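Particle-associated lyase (PDB 4Y9V) probably cleaves the capsular polysaccharide of Acinetobacter baumannii as a lyase in the trimeric tailspike of bacteriophage AP22. Local coordinates at residues G149-I154 against R256-N261; F160-Y165 against C312-N317; N167-G172 against I378-G383; N351-G356 against N360-C365. One frame throughout, in Å; residues are numbered along the deposited sequence.

Contact 1 (G149-I154 against R256-N261); sequences GDWLVI and RCFNFN
Trp-151 and Phe-258 form an edge-to-face aromatic pair at the seam between an Ig-like beta region and the parallel beta-helix of a pectin lyase-like fold. It is a good example of how two segments can meet through one indole face with no hydrogen bond between them. Each residue has CG anti to its own nitrogen (chi1 175° for Trp-151), and the two side chains run past one another head to tail. Phe-258 lies along one indole face. Its methylene makes a CH-pi contact, with CB of Phe-258 4.0 Å from the centroid of the six-membered ring of Trp-151. The edge of its phenyl ring then leans over the five-membered ring, the two planes inclined at 50°, and CD2 of Phe-258 comes to 3.6 Å from NE1 of Trp-151. Phe-174 on strand 172-181 meets both rings, its pairing with Trp-151 again edge-to-face, which makes a three-ring cluster. Segment 256-261 turns a corner of the beta-helix at Asn-259, just after Phe-258. Arg-256 contributes its backbone here, for its guanidinium leads away to a salt bridge with Asp-232. The rim of the indole is filled near its plane by that backbone: the carbonyl oxygen O of Arg-256 stands 3.3 Å from CH2 of Trp-151.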
# COMPACT_ATOMS: atom_id res chain seq x y z
N GLY A 149 0.72 -12.47 -30.09
CA GLY A 149 -0.45 -11.90 -29.48
C GLY A 149 -1.50 -12.90 -29.05
O GLY A 149 -2.44 -12.50 -28.35
N ASP A 150 -1.35 -14.15 -29.45
CA ASP A 150 -2.34 -15.14 -29.07
C ASP A 150 -2.33 -15.34 -27.54
O ASP A 150 -1.29 -15.35 -26.89
CB ASP A 150 -2.07 -16.46 -29.75
CG ASP A 150 -2.44 -16.54 -31.23
OD1 ASP A 150 -3.09 -15.60 -31.72
OD2 ASP A 150 -2.08 -17.55 -31.84
N TRP A 151 -3.54 -15.58 -27.02
CA TRP A 151 -3.78 -16.05 -25.68
C TRP A 151 -3.78 -17.58 -25.70
O TRP A 151 -4.65 -18.19 -26.32
CB TRP A 151 -5.12 -15.49 -25.18
CG TRP A 151 -5.60 -15.96 -23.85
CD1 TRP A 151 -5.01 -16.80 -22.95
CD2 TRP A 151 -6.87 -15.59 -23.29
NE1 TRP A 151 -5.83 -16.98 -21.87
CE2 TRP A 151 -6.97 -16.25 -22.03
CE3 TRP A 151 -7.91 -14.76 -23.69
CZ2 TRP A 151 -8.11 -16.11 -21.22
CZ3 TRP A 151 -9.02 -14.60 -22.88
CH2 TRP A 151 -9.11 -15.27 -21.65
N LEU A 152 -2.75 -18.16 -25.07
CA LEU A 152 -2.65 -19.59 -24.94
C LEU A 152 -2.86 -19.98 -23.47
O LEU A 152 -2.62 -19.21 -22.54
CB LEU A 152 -1.29 -20.14 -25.40
CG LEU A 152 -0.87 -19.75 -26.82
CD1 LEU A 152 0.49 -20.38 -27.12
CD2 LEU A 152 -1.90 -20.14 -27.86
N VAL A 153 -3.31 -21.22 -23.29
CA VAL A 153 -3.43 -21.83 -21.97
C VAL A 153 -2.51 -23.04 -21.94
O VAL A 153 -2.59 -23.93 -22.78
CB VAL A 153 -4.87 -22.29 -21.68
CG1 VAL A 153 -4.98 -22.70 -20.21
CG2 VAL A 153 -5.91 -21.23 -22.04
N ILE A 154 -1.62 -23.07 -20.93
CA ILE A 154 -0.88 -24.26 -20.58
C ILE A 154 -1.72 -24.95 -19.52
O ILE A 154 -2.10 -24.32 -18.53
CB ILE A 154 0.51 -23.88 -20.00
CG1 ILE A 154 1.34 -23.10 -20.99
CG2 ILE A 154 1.24 -25.12 -19.47
CD1 ILE A 154 2.55 -22.38 -20.40
N ARG A 256 -12.08 -17.92 -16.21
CA ARG A 256 -11.06 -18.04 -17.25
C ARG A 256 -10.87 -16.70 -17.98
O ARG A 256 -10.73 -16.65 -19.19
CB ARG A 256 -11.35 -19.19 -18.23
CG ARG A 256 -11.36 -20.56 -17.53
CD ARG A 256 -11.62 -21.73 -18.48
NE ARG A 256 -12.90 -21.57 -19.17
CZ ARG A 256 -13.43 -22.49 -19.93
NH1 ARG A 256 -12.89 -23.68 -20.09
NH2 ARG A 256 -14.57 -22.22 -20.56
N CYS A 257 -10.81 -15.63 -17.19
CA CYS A 257 -10.58 -14.29 -17.71
C CYS A 257 -9.15 -13.84 -17.36
O CYS A 257 -8.54 -14.32 -16.41
CB CYS A 257 -11.62 -13.29 -17.22
SG CYS A 257 -13.28 -13.56 -17.92
N PHE A 258 -8.65 -12.91 -18.17
CA PHE A 258 -7.22 -12.59 -18.20
C PHE A 258 -7.08 -11.08 -18.36
O PHE A 258 -7.47 -10.53 -19.41
CB PHE A 258 -6.61 -13.34 -19.38
CG PHE A 258 -5.11 -13.35 -19.57
CD1 PHE A 258 -4.19 -13.10 -18.56
CD2 PHE A 258 -4.59 -13.72 -20.81
CE1 PHE A 258 -2.84 -13.21 -18.80
CE2 PHE A 258 -3.25 -13.87 -21.05
CZ PHE A 258 -2.36 -13.61 -20.03
N ASN A 259 -6.53 -10.42 -17.36
CA ASN A 259 -6.32 -8.94 -17.39
C ASN A 259 -7.65 -8.19 -17.35
O ASN A 259 -8.18 -7.74 -18.36
CB ASN A 259 -5.49 -8.49 -18.58
CG ASN A 259 -4.25 -9.33 -18.78
OD1 ASN A 259 -4.08 -9.74 -19.95
ND2 ASN A 259 -3.47 -9.53 -17.83
N PHE A 260 -8.17 -8.01 -16.14
CA PHE A 260 -9.43 -7.29 -16.04
C PHE A 260 -9.53 -6.58 -14.70
O PHE A 260 -8.91 -6.95 -13.72
CB PHE A 260 -10.65 -8.18 -16.32
CG PHE A 260 -10.83 -9.29 -15.31
CD1 PHE A 260 -10.14 -10.49 -15.48
CD2 PHE A 260 -11.66 -9.13 -14.22
CE1 PHE A 260 -10.31 -11.52 -14.57
CE2 PHE A 260 -11.82 -10.17 -13.31
CZ PHE A 260 -11.16 -11.36 -13.50
N ASN A 261 -10.39 -5.55 -14.71
CA ASN A 261 -10.77 -4.79 -13.53
C ASN A 261 -12.28 -4.98 -13.31
O ASN A 261 -13.07 -4.84 -14.26
CB ASN A 261 -10.46 -3.32 -13.70
CG ASN A 261 -8.98 -3.00 -13.69
OD1 ASN A 261 -8.12 -3.78 -13.28
ND2 ASN A 261 -8.65 -1.82 -14.21

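Contact 2 (F160-Y165 against C312-N317); sequences FSYSPY and CVPCRN
With chi1 at -177°, Tyr-162 swings its phenol away from its own loop and slides it under Pro-314, while Arg-316, with CG between the backbone N and the carbonyl carbon (chi1 55°) and its chain bent at chi3, curls its guanidinium back toward the same ring. The site illustrates a proline-aromatic CH-pi contact, here tying the long loop between strands 151-156 and 172-181 to the parallel beta-helix just before strand 315-316. Pro-314 sits over one face of the phenol, off centre toward the rim, and its CG approaches CD1 of Tyr-162 to 3.6 Å. From CG of Pro-314 to the centroid of the Tyr-162 ring is 3.9 Å, close to the ring normal. Arg-316, modelled in two conformers, brings NH2 to 4.0 Å from CE1 of Tyr-162 in the one described, its guanidinium nearly perpendicular to the ring and thus not stacked on it. The opposite face of the phenol receives Arg-382 in a cation-pi contact, so the ring is held between proline and arginine. Glu-341 ties the polar ends together, one carboxylate oxygen bonding OH of Tyr-162 and the other pairing with NE of Arg-316; NH1 of Arg-316 reaches O of Gly-172. Just beyond Tyr-162 the loop is braced by an ST turn, in which N of Tyr-165 donates to OG of Ser-163 at 3.2 Å, almost in line at 172°.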
# COMPACT_ATOMS: atom_id res chain seq x y z
N PHE A 160 -5.04 -33.18 -9.22
CA PHE A 160 -4.18 -32.81 -8.11
C PHE A 160 -2.82 -32.25 -8.58
O PHE A 160 -1.92 -32.11 -7.77
CB PHE A 160 -3.93 -33.96 -7.11
CG PHE A 160 -5.18 -34.54 -6.51
CD1 PHE A 160 -5.85 -33.89 -5.49
CD2 PHE A 160 -5.68 -35.77 -6.94
CE1 PHE A 160 -6.95 -34.47 -4.88
CE2 PHE A 160 -6.80 -36.33 -6.35
CZ PHE A 160 -7.45 -35.68 -5.31
N SER A 161 -2.68 -31.87 -9.84
CA SER A 161 -1.37 -31.49 -10.34
C SER A 161 -0.92 -30.11 -9.87
O SER A 161 0.27 -29.81 -9.95
CB SER A 161 -1.28 -31.63 -11.86
OG SER A 161 -2.32 -30.88 -12.51
N TYR A 162 -1.84 -29.29 -9.37
CA TYR A 162 -1.47 -28.07 -8.66
C TYR A 162 -1.44 -28.30 -7.13
O TYR A 162 -0.48 -27.93 -6.47
CB TYR A 162 -2.41 -26.89 -8.99
CG TYR A 162 -2.00 -25.60 -8.31
CD1 TYR A 162 -0.92 -24.88 -8.76
CD2 TYR A 162 -2.69 -25.12 -7.21
CE1 TYR A 162 -0.52 -23.69 -8.13
CE2 TYR A 162 -2.31 -23.96 -6.58
CZ TYR A 162 -1.24 -23.24 -7.03
OH TYR A 162 -0.90 -22.10 -6.35
N SER A 163 -2.50 -28.86 -6.57
CA SER A 163 -2.61 -29.02 -5.13
C SER A 163 -3.26 -30.34 -4.78
O SER A 163 -4.17 -30.79 -5.47
CB SER A 163 -3.45 -27.89 -4.56
OG SER A 163 -3.91 -28.19 -3.24
N PRO A 164 -2.81 -30.95 -3.66
CA PRO A 164 -3.36 -32.22 -3.22
C PRO A 164 -4.72 -32.12 -2.55
O PRO A 164 -5.32 -33.15 -2.20
CB PRO A 164 -2.28 -32.73 -2.24
CG PRO A 164 -1.78 -31.42 -1.60
CD PRO A 164 -1.69 -30.49 -2.80
N TYR A 165 -5.24 -30.90 -2.33
CA TYR A 165 -6.46 -30.77 -1.55
C TYR A 165 -7.74 -31.13 -2.30
O TYR A 165 -8.71 -31.57 -1.66
CB TYR A 165 -6.56 -29.35 -0.92
CG TYR A 165 -5.67 -29.26 0.31
CD1 TYR A 165 -4.34 -28.90 0.18
CD2 TYR A 165 -6.15 -29.61 1.55
CE1 TYR A 165 -3.51 -28.87 1.32
CE2 TYR A 165 -5.34 -29.59 2.66
CZ TYR A 165 -4.02 -29.24 2.56
OH TYR A 165 -3.23 -29.25 3.68
N CYS A 312 -9.27 -24.60 -16.70
CA CYS A 312 -9.54 -23.97 -15.40
C CYS A 312 -8.24 -23.93 -14.56
O CYS A 312 -8.01 -24.72 -13.66
CB CYS A 312 -10.65 -24.72 -14.69
SG CYS A 312 -12.28 -24.41 -15.44
N VAL A 313 -7.40 -22.97 -14.91
CA VAL A 313 -6.08 -22.77 -14.32
C VAL A 313 -6.21 -22.26 -12.87
O VAL A 313 -7.22 -21.67 -12.49
CB VAL A 313 -5.28 -21.75 -15.16
CG1 VAL A 313 -5.00 -22.30 -16.55
CG2 VAL A 313 -5.96 -20.39 -15.23
N PRO A 314 -5.12 -22.37 -12.09
CA PRO A 314 -5.07 -21.68 -10.80
C PRO A 314 -5.29 -20.18 -10.98
O PRO A 314 -4.94 -19.60 -12.00
CB PRO A 314 -3.65 -21.98 -10.30
CG PRO A 314 -3.30 -23.30 -10.96
CD PRO A 314 -3.91 -23.16 -12.36
N CYS A 315 -5.84 -19.56 -9.95
CA CYS A 315 -5.94 -18.10 -9.94
C CYS A 315 -4.60 -17.50 -9.48
O CYS A 315 -4.00 -17.97 -8.52
CB CYS A 315 -6.98 -17.59 -8.95
SG CYS A 315 -8.68 -18.03 -9.39
N ARG A 316 -4.22 -16.40 -10.11
CA ARG A 316 -2.96 -15.74 -9.72
C ARG A 316 -3.01 -14.31 -10.18
O ARG A 316 -3.70 -13.94 -11.16
CB ARG A 316 -1.73 -16.56 -10.16
CG ARG A 316 -1.70 -16.86 -11.64
CD ARG A 316 -0.41 -17.54 -12.04
NE ARG A 316 -0.04 -18.72 -11.27
CZ ARG A 316 -0.24 -19.98 -11.65
NH1 ARG A 316 -0.93 -20.26 -12.72
NH2 ARG A 316 0.30 -20.96 -10.93
N ASN A 317 -2.23 -13.47 -9.50
CA ASN A 317 -2.07 -12.04 -9.75
C ASN A 317 -3.38 -11.29 -9.52
O ASN A 317 -3.82 -10.48 -10.33
CB ASN A 317 -1.48 -11.75 -11.11
CG ASN A 317 -0.05 -12.22 -11.25
OD1 ASN A 317 0.70 -12.30 -10.25
ND2 ASN A 317 0.35 -12.53 -12.47

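Contact 3 (N167-G172 against I378-G383); sequences NYYRKG and IAEPRG. Unlike the reference sequence in segment 378-383: Glu-380 (reference Lys). With 49S (2-acetamido-2-deoxy-beta-D-mannopyranuronic acid), chain B; 49T (2-acetamido-2-deoxy-alpha-D-fucopyranose), chain C; EDO (1,2-ethanediol), chain D.
Tyr-169 and Glu-380 meet through one short hydrogen bond, the hydroxyl OH of Tyr-169 donating to OE1 of Glu-380 at 2.7 Å. The bond uses the syn lone pair of that oxygen, and the carboxylate stands nearly upright (84°) at the edge of the ring. Glu-380, which is Lys in the reference sequence, is held by further partners: OE1 also accepts from N of Gly-338, and OE2 forms a salt bridge with NE of Arg-166. The ring edge of Tyr-169 also borders the glycan, its CE1 lying 3.7 Å from the acetyl methyl C8 of the N-acetylmannosaminuronic acid. The residue before it, Tyr-168, has an OH that donates to the sugar carboxylate oxygen O6A at 2.6 Å and accepts from the acetamido N2 of the same sugar at 3.1 Å. Methyl C6 of the adjoining N-acetylfucosamine lies over the centre of the Tyr-168 ring, 3.6 Å from its CD2. Arg-166 links the two shells, since its NH1 bonds both OH of Tyr-168 and the uronate sugar. A single hydroxyl thus bonds a carboxylate and an amide N-H at once, consistent with recognition of an N-acetylated uronic acid in the capsule.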
# COMPACT_ATOMS: atom_id res chain seq x y z
N ASN A 167 -9.28 -32.65 -6.29
CA ASN A 167 -8.83 -33.28 -7.51
C ASN A 167 -8.74 -32.29 -8.69
O ASN A 167 -7.87 -32.44 -9.56
CB ASN A 167 -9.72 -34.49 -7.87
CG ASN A 167 -11.05 -34.12 -8.43
OD1 ASN A 167 -11.80 -33.37 -7.85
ND2 ASN A 167 -11.29 -34.68 -9.62
N TYR A 168 -9.63 -31.31 -8.70
CA TYR A 168 -9.69 -30.35 -9.79
C TYR A 168 -8.72 -29.18 -9.63
O TYR A 168 -8.69 -28.30 -10.50
CB TYR A 168 -11.12 -29.86 -9.97
CG TYR A 168 -11.79 -29.21 -8.80
CD1 TYR A 168 -11.78 -27.81 -8.65
CD2 TYR A 168 -12.51 -29.94 -7.86
CE1 TYR A 168 -12.42 -27.19 -7.60
CE2 TYR A 168 -13.18 -29.32 -6.80
CZ TYR A 168 -13.15 -27.95 -6.69
OH TYR A 168 -13.87 -27.31 -5.69
N TYR A 169 -7.88 -29.21 -8.60
CA TYR A 169 -6.79 -28.24 -8.48
C TYR A 169 -5.63 -28.73 -9.35
O TYR A 169 -4.68 -29.36 -8.89
CB TYR A 169 -6.37 -28.08 -7.04
CG TYR A 169 -7.33 -27.41 -6.10
CD1 TYR A 169 -8.46 -26.70 -6.55
CD2 TYR A 169 -7.10 -27.42 -4.73
CE1 TYR A 169 -9.31 -26.04 -5.64
CE2 TYR A 169 -7.89 -26.74 -3.84
CZ TYR A 169 -9.00 -26.04 -4.28
OH TYR A 169 -9.82 -25.34 -3.43
N ARG A 170 -5.75 -28.43 -10.66
CA ARG A 170 -4.81 -28.82 -11.68
C ARG A 170 -3.96 -27.63 -12.07
O ARG A 170 -4.39 -26.46 -12.01
CB ARG A 170 -5.53 -29.40 -12.91
CG ARG A 170 -6.48 -30.52 -12.54
CD ARG A 170 -6.88 -31.40 -13.74
NE ARG A 170 -7.99 -32.29 -13.39
CZ ARG A 170 -9.24 -31.91 -13.31
NH1 ARG A 170 -9.61 -30.71 -13.74
NH2 ARG A 170 -10.14 -32.72 -12.78
N LYS A 171 -2.71 -27.89 -12.45
CA LYS A 171 -1.77 -26.80 -12.75
C LYS A 171 -1.97 -26.30 -14.20
O LYS A 171 -2.40 -27.02 -15.08
CB LYS A 171 -0.34 -27.19 -12.45
CG LYS A 171 0.24 -28.29 -13.30
CD LYS A 171 1.69 -28.56 -12.94
CE LYS A 171 2.31 -29.67 -13.77
NZ LYS A 171 3.69 -29.95 -13.33
N GLY A 172 -1.58 -25.04 -14.39
CA GLY A 172 -1.64 -24.40 -15.68
C GLY A 172 -1.54 -22.90 -15.52
O GLY A 172 -1.50 -22.40 -14.40
N ILE A 378 -5.57 -20.92 7.27
CA ILE A 378 -4.78 -21.55 6.22
C ILE A 378 -5.18 -23.03 6.21
O ILE A 378 -4.69 -23.82 6.99
CB ILE A 378 -3.28 -21.35 6.47
CG1 ILE A 378 -2.87 -19.92 6.62
CG2 ILE A 378 -2.48 -22.03 5.36
CD1 ILE A 378 -1.46 -19.69 7.11
N ALA A 379 -6.14 -23.39 5.38
CA ALA A 379 -6.73 -24.73 5.37
C ALA A 379 -6.43 -25.53 4.13
O ALA A 379 -6.67 -26.75 4.18
CB ALA A 379 -8.25 -24.63 5.43
N GLU A 380 -5.90 -24.94 3.06
CA GLU A 380 -5.47 -25.72 1.89
C GLU A 380 -4.05 -25.27 1.49
O GLU A 380 -3.82 -24.88 0.34
CB GLU A 380 -6.46 -25.59 0.72
CG GLU A 380 -7.82 -26.18 1.04
CD GLU A 380 -8.77 -26.26 -0.16
OE1 GLU A 380 -8.81 -25.32 -0.97
OE2 GLU A 380 -9.47 -27.29 -0.30
N PRO A 381 -3.07 -25.30 2.42
CA PRO A 381 -1.77 -24.76 2.07
C PRO A 381 -0.99 -25.63 1.10
O PRO A 381 -0.87 -26.85 1.26
CB PRO A 381 -1.02 -24.72 3.42
CG PRO A 381 -1.71 -25.77 4.26
CD PRO A 381 -3.16 -25.72 3.82
N ARG A 382 -0.37 -24.98 0.12
CA ARG A 382 0.54 -25.59 -0.84
C ARG A 382 1.99 -25.25 -0.55
O ARG A 382 2.88 -26.10 -0.69
CB ARG A 382 0.13 -25.18 -2.25
CG ARG A 382 0.98 -25.76 -3.35
CD ARG A 382 0.42 -25.33 -4.70
NE ARG A 382 1.18 -25.80 -5.84
CZ ARG A 382 2.15 -25.18 -6.38
NH1 ARG A 382 2.65 -24.06 -5.84
NH2 ARG A 382 2.73 -25.68 -7.44
N GLY A 383 2.26 -24.00 -0.17
CA GLY A 383 3.60 -23.57 0.13
C GLY A 383 3.79 -22.13 -0.30
O GLY A 383 2.97 -21.57 -1.02
C8 49S B . -12.32 -23.86 -5.97
C7 49S B . -13.75 -23.38 -5.80
O7 49S B . -14.04 -22.17 -5.92
N2 49S B . -14.66 -24.33 -5.52
C2 49S B . -16.05 -24.04 -5.26
C3 49S B . -16.96 -24.45 -6.43
O3 49S B . -16.59 -23.76 -7.63
C1 49S B . -16.50 -24.78 -4.02
O1 49S B . -15.69 -24.51 -2.91
O5 49S B . -16.38 -26.19 -4.24
C5 49S B . -17.31 -26.63 -5.25
C6 49S B . -17.21 -28.14 -5.34
O6A 49S B . -16.08 -28.67 -5.35
O6B 49S B . -18.30 -28.77 -5.44
C4 49S B . -17.00 -25.96 -6.59
O4 49S B . -18.08 -26.41 -7.41
C1 49T C . -17.95 -26.28 -8.81
C2 49T C . -19.22 -26.89 -9.42
N2 49T C . -20.41 -26.40 -8.70
C7 49T C . -21.24 -25.54 -9.26
O7 49T C . -21.08 -25.00 -10.34
C8 49T C . -22.47 -25.22 -8.41
O5 49T C . -16.81 -26.87 -9.32
C5 49T C . -16.73 -28.30 -9.17
C6 49T C . -15.36 -28.74 -9.65
C4 49T C . -17.89 -28.94 -9.91
O4 49T C . -17.78 -28.62 -11.30
C3 49T C . -19.18 -28.40 -9.35
O3 49T C . -20.29 -28.90 -10.14
C1 EDO D . 1.52 -21.40 -3.85
O1 EDO D . 1.93 -22.64 -3.43
C2 EDO D . 2.64 -20.52 -4.27
O2 EDO D . 3.19 -20.97 -5.50

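Contact 4 (N351-G356 against N360-C365); sequences NYATFG and NEYSNC
Tyr-362 and Asn-360 each reach from strand 360-363 to a backbone carbonyl of the loop before it, and between them they satisfy two neighbouring acceptors. The hydroxyl OH of Tyr-362 donates to O of Thr-354 at 2.8 Å, tilted 27° from the carbonyl plane, while the acceptor lies in the plane of the phenol. One residue on, ND2 of Asn-360 donates to O of Phe-355 at 2.9 Å with an N-H...O angle of 159°. Both ends of the buried amide are bonded: ND2 of Asn-360 also donates to O of Val-340, and its OD1 accepts from N of Thr-343, which fixes the rotation of the group. Thr-354 directs its side chain away from the strand, where OG1 bonds Asp-335 and N of Met-336. Apolar contacts fill in around these bonds. CB of Ala-353 lies over the Tyr-362 face, 4.0 Å from the ring centroid. The edge of Tyr-362 is turned to the face of Phe-355 in an edge-to-face pair, with planes at 67° and CD1 of Tyr-362 3.6 Å from CE2 of Phe-355. CG of Tyr-362 lies anti to the carbonyl carbon, which carries the ring toward the loop. Leu-388 on the adjacent parallel strand 384-389 packs against both rings. The general lesson is how a loop between successive strands is held to the coil: side chains from one strand donate to the carbonyls of the preceding loop and pack against the next coil, as in the right-handed parallel beta-helix of pectin lyase-like proteins.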
# COMPACT_ATOMS: atom_id res chain seq x y z
N ASN A 351 -15.16 -10.16 7.70
CA ASN A 351 -15.28 -11.10 8.83
C ASN A 351 -14.60 -12.40 8.39
O ASN A 351 -15.03 -13.02 7.41
CB ASN A 351 -16.72 -11.35 9.26
CG ASN A 351 -17.64 -11.88 8.18
OD1 ASN A 351 -17.86 -11.21 7.16
ND2 ASN A 351 -18.20 -13.04 8.38
N TYR A 352 -13.53 -12.75 9.11
CA TYR A 352 -12.74 -13.96 8.87
C TYR A 352 -12.01 -13.84 7.52
O TYR A 352 -12.19 -12.92 6.75
CB TYR A 352 -13.58 -15.23 9.01
CG TYR A 352 -12.89 -16.53 9.32
CD1 TYR A 352 -12.03 -16.65 10.41
CD2 TYR A 352 -13.17 -17.69 8.60
CE1 TYR A 352 -11.44 -17.87 10.76
CE2 TYR A 352 -12.64 -18.90 8.96
CZ TYR A 352 -11.79 -19.00 10.04
OH TYR A 352 -11.31 -20.25 10.39
N ALA A 353 -11.15 -14.82 7.24
CA ALA A 353 -10.32 -14.76 6.03
C ALA A 353 -9.77 -16.15 5.76
O ALA A 353 -9.27 -16.80 6.68
CB ALA A 353 -9.17 -13.78 6.22
N THR A 354 -9.80 -16.58 4.50
CA THR A 354 -9.13 -17.78 4.05
C THR A 354 -7.94 -17.41 3.17
O THR A 354 -7.96 -16.40 2.45
CB THR A 354 -10.10 -18.72 3.32
OG1 THR A 354 -10.65 -17.98 2.25
CG2 THR A 354 -11.18 -19.28 4.23
N PHE A 355 -6.87 -18.21 3.25
CA PHE A 355 -5.55 -17.73 2.78
C PHE A 355 -4.99 -18.42 1.55
O PHE A 355 -3.88 -18.10 1.14
CB PHE A 355 -4.53 -17.77 3.92
CG PHE A 355 -3.68 -16.55 4.09
CD1 PHE A 355 -3.08 -16.33 5.33
CD2 PHE A 355 -3.41 -15.64 3.07
CE1 PHE A 355 -2.24 -15.23 5.54
CE2 PHE A 355 -2.60 -14.56 3.28
CZ PHE A 355 -2.00 -14.34 4.50
N GLY A 356 -5.74 -19.35 0.95
CA GLY A 356 -5.33 -19.92 -0.31
C GLY A 356 -4.08 -20.78 -0.23
O GLY A 356 -3.70 -21.33 0.78
N ASN A 360 0.43 -15.32 -0.86
CA ASN A 360 -0.75 -14.49 -0.75
C ASN A 360 -0.59 -13.51 0.40
O ASN A 360 0.25 -13.71 1.28
CB ASN A 360 -2.00 -15.34 -0.55
CG ASN A 360 -2.34 -16.19 -1.76
OD1 ASN A 360 -2.16 -15.77 -2.91
ND2 ASN A 360 -2.82 -17.41 -1.51
N GLU A 361 -1.44 -12.47 0.41
CA GLU A 361 -1.33 -11.42 1.42
C GLU A 361 -2.68 -10.84 1.77
O GLU A 361 -3.52 -10.62 0.90
CB GLU A 361 -0.40 -10.30 0.91
CG GLU A 361 -0.16 -9.15 1.87
CD GLU A 361 0.99 -8.23 1.46
OE1 GLU A 361 1.24 -8.12 0.24
OE2 GLU A 361 1.58 -7.60 2.35
N TYR A 362 -2.86 -10.56 3.06
CA TYR A 362 -3.84 -9.57 3.54
C TYR A 362 -3.02 -8.43 4.15
O TYR A 362 -2.20 -8.69 5.06
CB TYR A 362 -4.81 -10.10 4.60
CG TYR A 362 -5.82 -11.10 4.06
CD1 TYR A 362 -5.50 -12.43 3.87
CD2 TYR A 362 -7.10 -10.68 3.74
CE1 TYR A 362 -6.43 -13.32 3.37
CE2 TYR A 362 -8.05 -11.57 3.24
CZ TYR A 362 -7.70 -12.91 3.04
OH TYR A 362 -8.67 -13.73 2.54
N SER A 363 -3.20 -7.22 3.66
CA SER A 363 -2.46 -6.06 4.16
C SER A 363 -3.41 -4.92 4.45
O SER A 363 -4.36 -4.68 3.71
CB SER A 363 -1.39 -5.62 3.16
OG SER A 363 -1.92 -5.39 1.87
N ASN A 364 -3.14 -4.20 5.54
CA ASN A 364 -3.91 -3.00 5.87
C ASN A 364 -5.41 -3.30 5.96
O ASN A 364 -6.21 -2.39 5.69
CB ASN A 364 -3.64 -1.88 4.86
CG ASN A 364 -2.16 -1.56 4.80
OD1 ASN A 364 -1.56 -1.22 5.80
ND2 ASN A 364 -1.60 -1.74 3.60
N CYS A 365 -5.77 -4.49 6.35
CA CYS A 365 -7.17 -4.90 6.42
C CYS A 365 -7.69 -4.85 7.86
O CYS A 365 -6.94 -5.06 8.80
CB CYS A 365 -7.37 -6.34 5.92
SG CYS A 365 -7.15 -6.55 4.12

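Overall arrangement
Contacts 1, 2 and 3 each join the Ig-like region to the pectin lyase-like beta-helix, and their segments alternate along the chain, so the same appendage is tied down at successive points. Contacts 2 and 3 are almost one site, their centres about 5 Å apart, and share bonds such as NE of Arg-382 to O of Tyr-162. Contact 1 lies about 16 Å from contact 2 and touches it through Val-153 and Val-313. Contact 4, internal to the beta-helix, falls in sequence between the two segments of contact 3 and meets it where Phe-355 packs on Ile-378, with centres about 17 Å apart. Contacts 2 and 3 hold the loop carrying the glycan-binding tyrosines against the beta-helix.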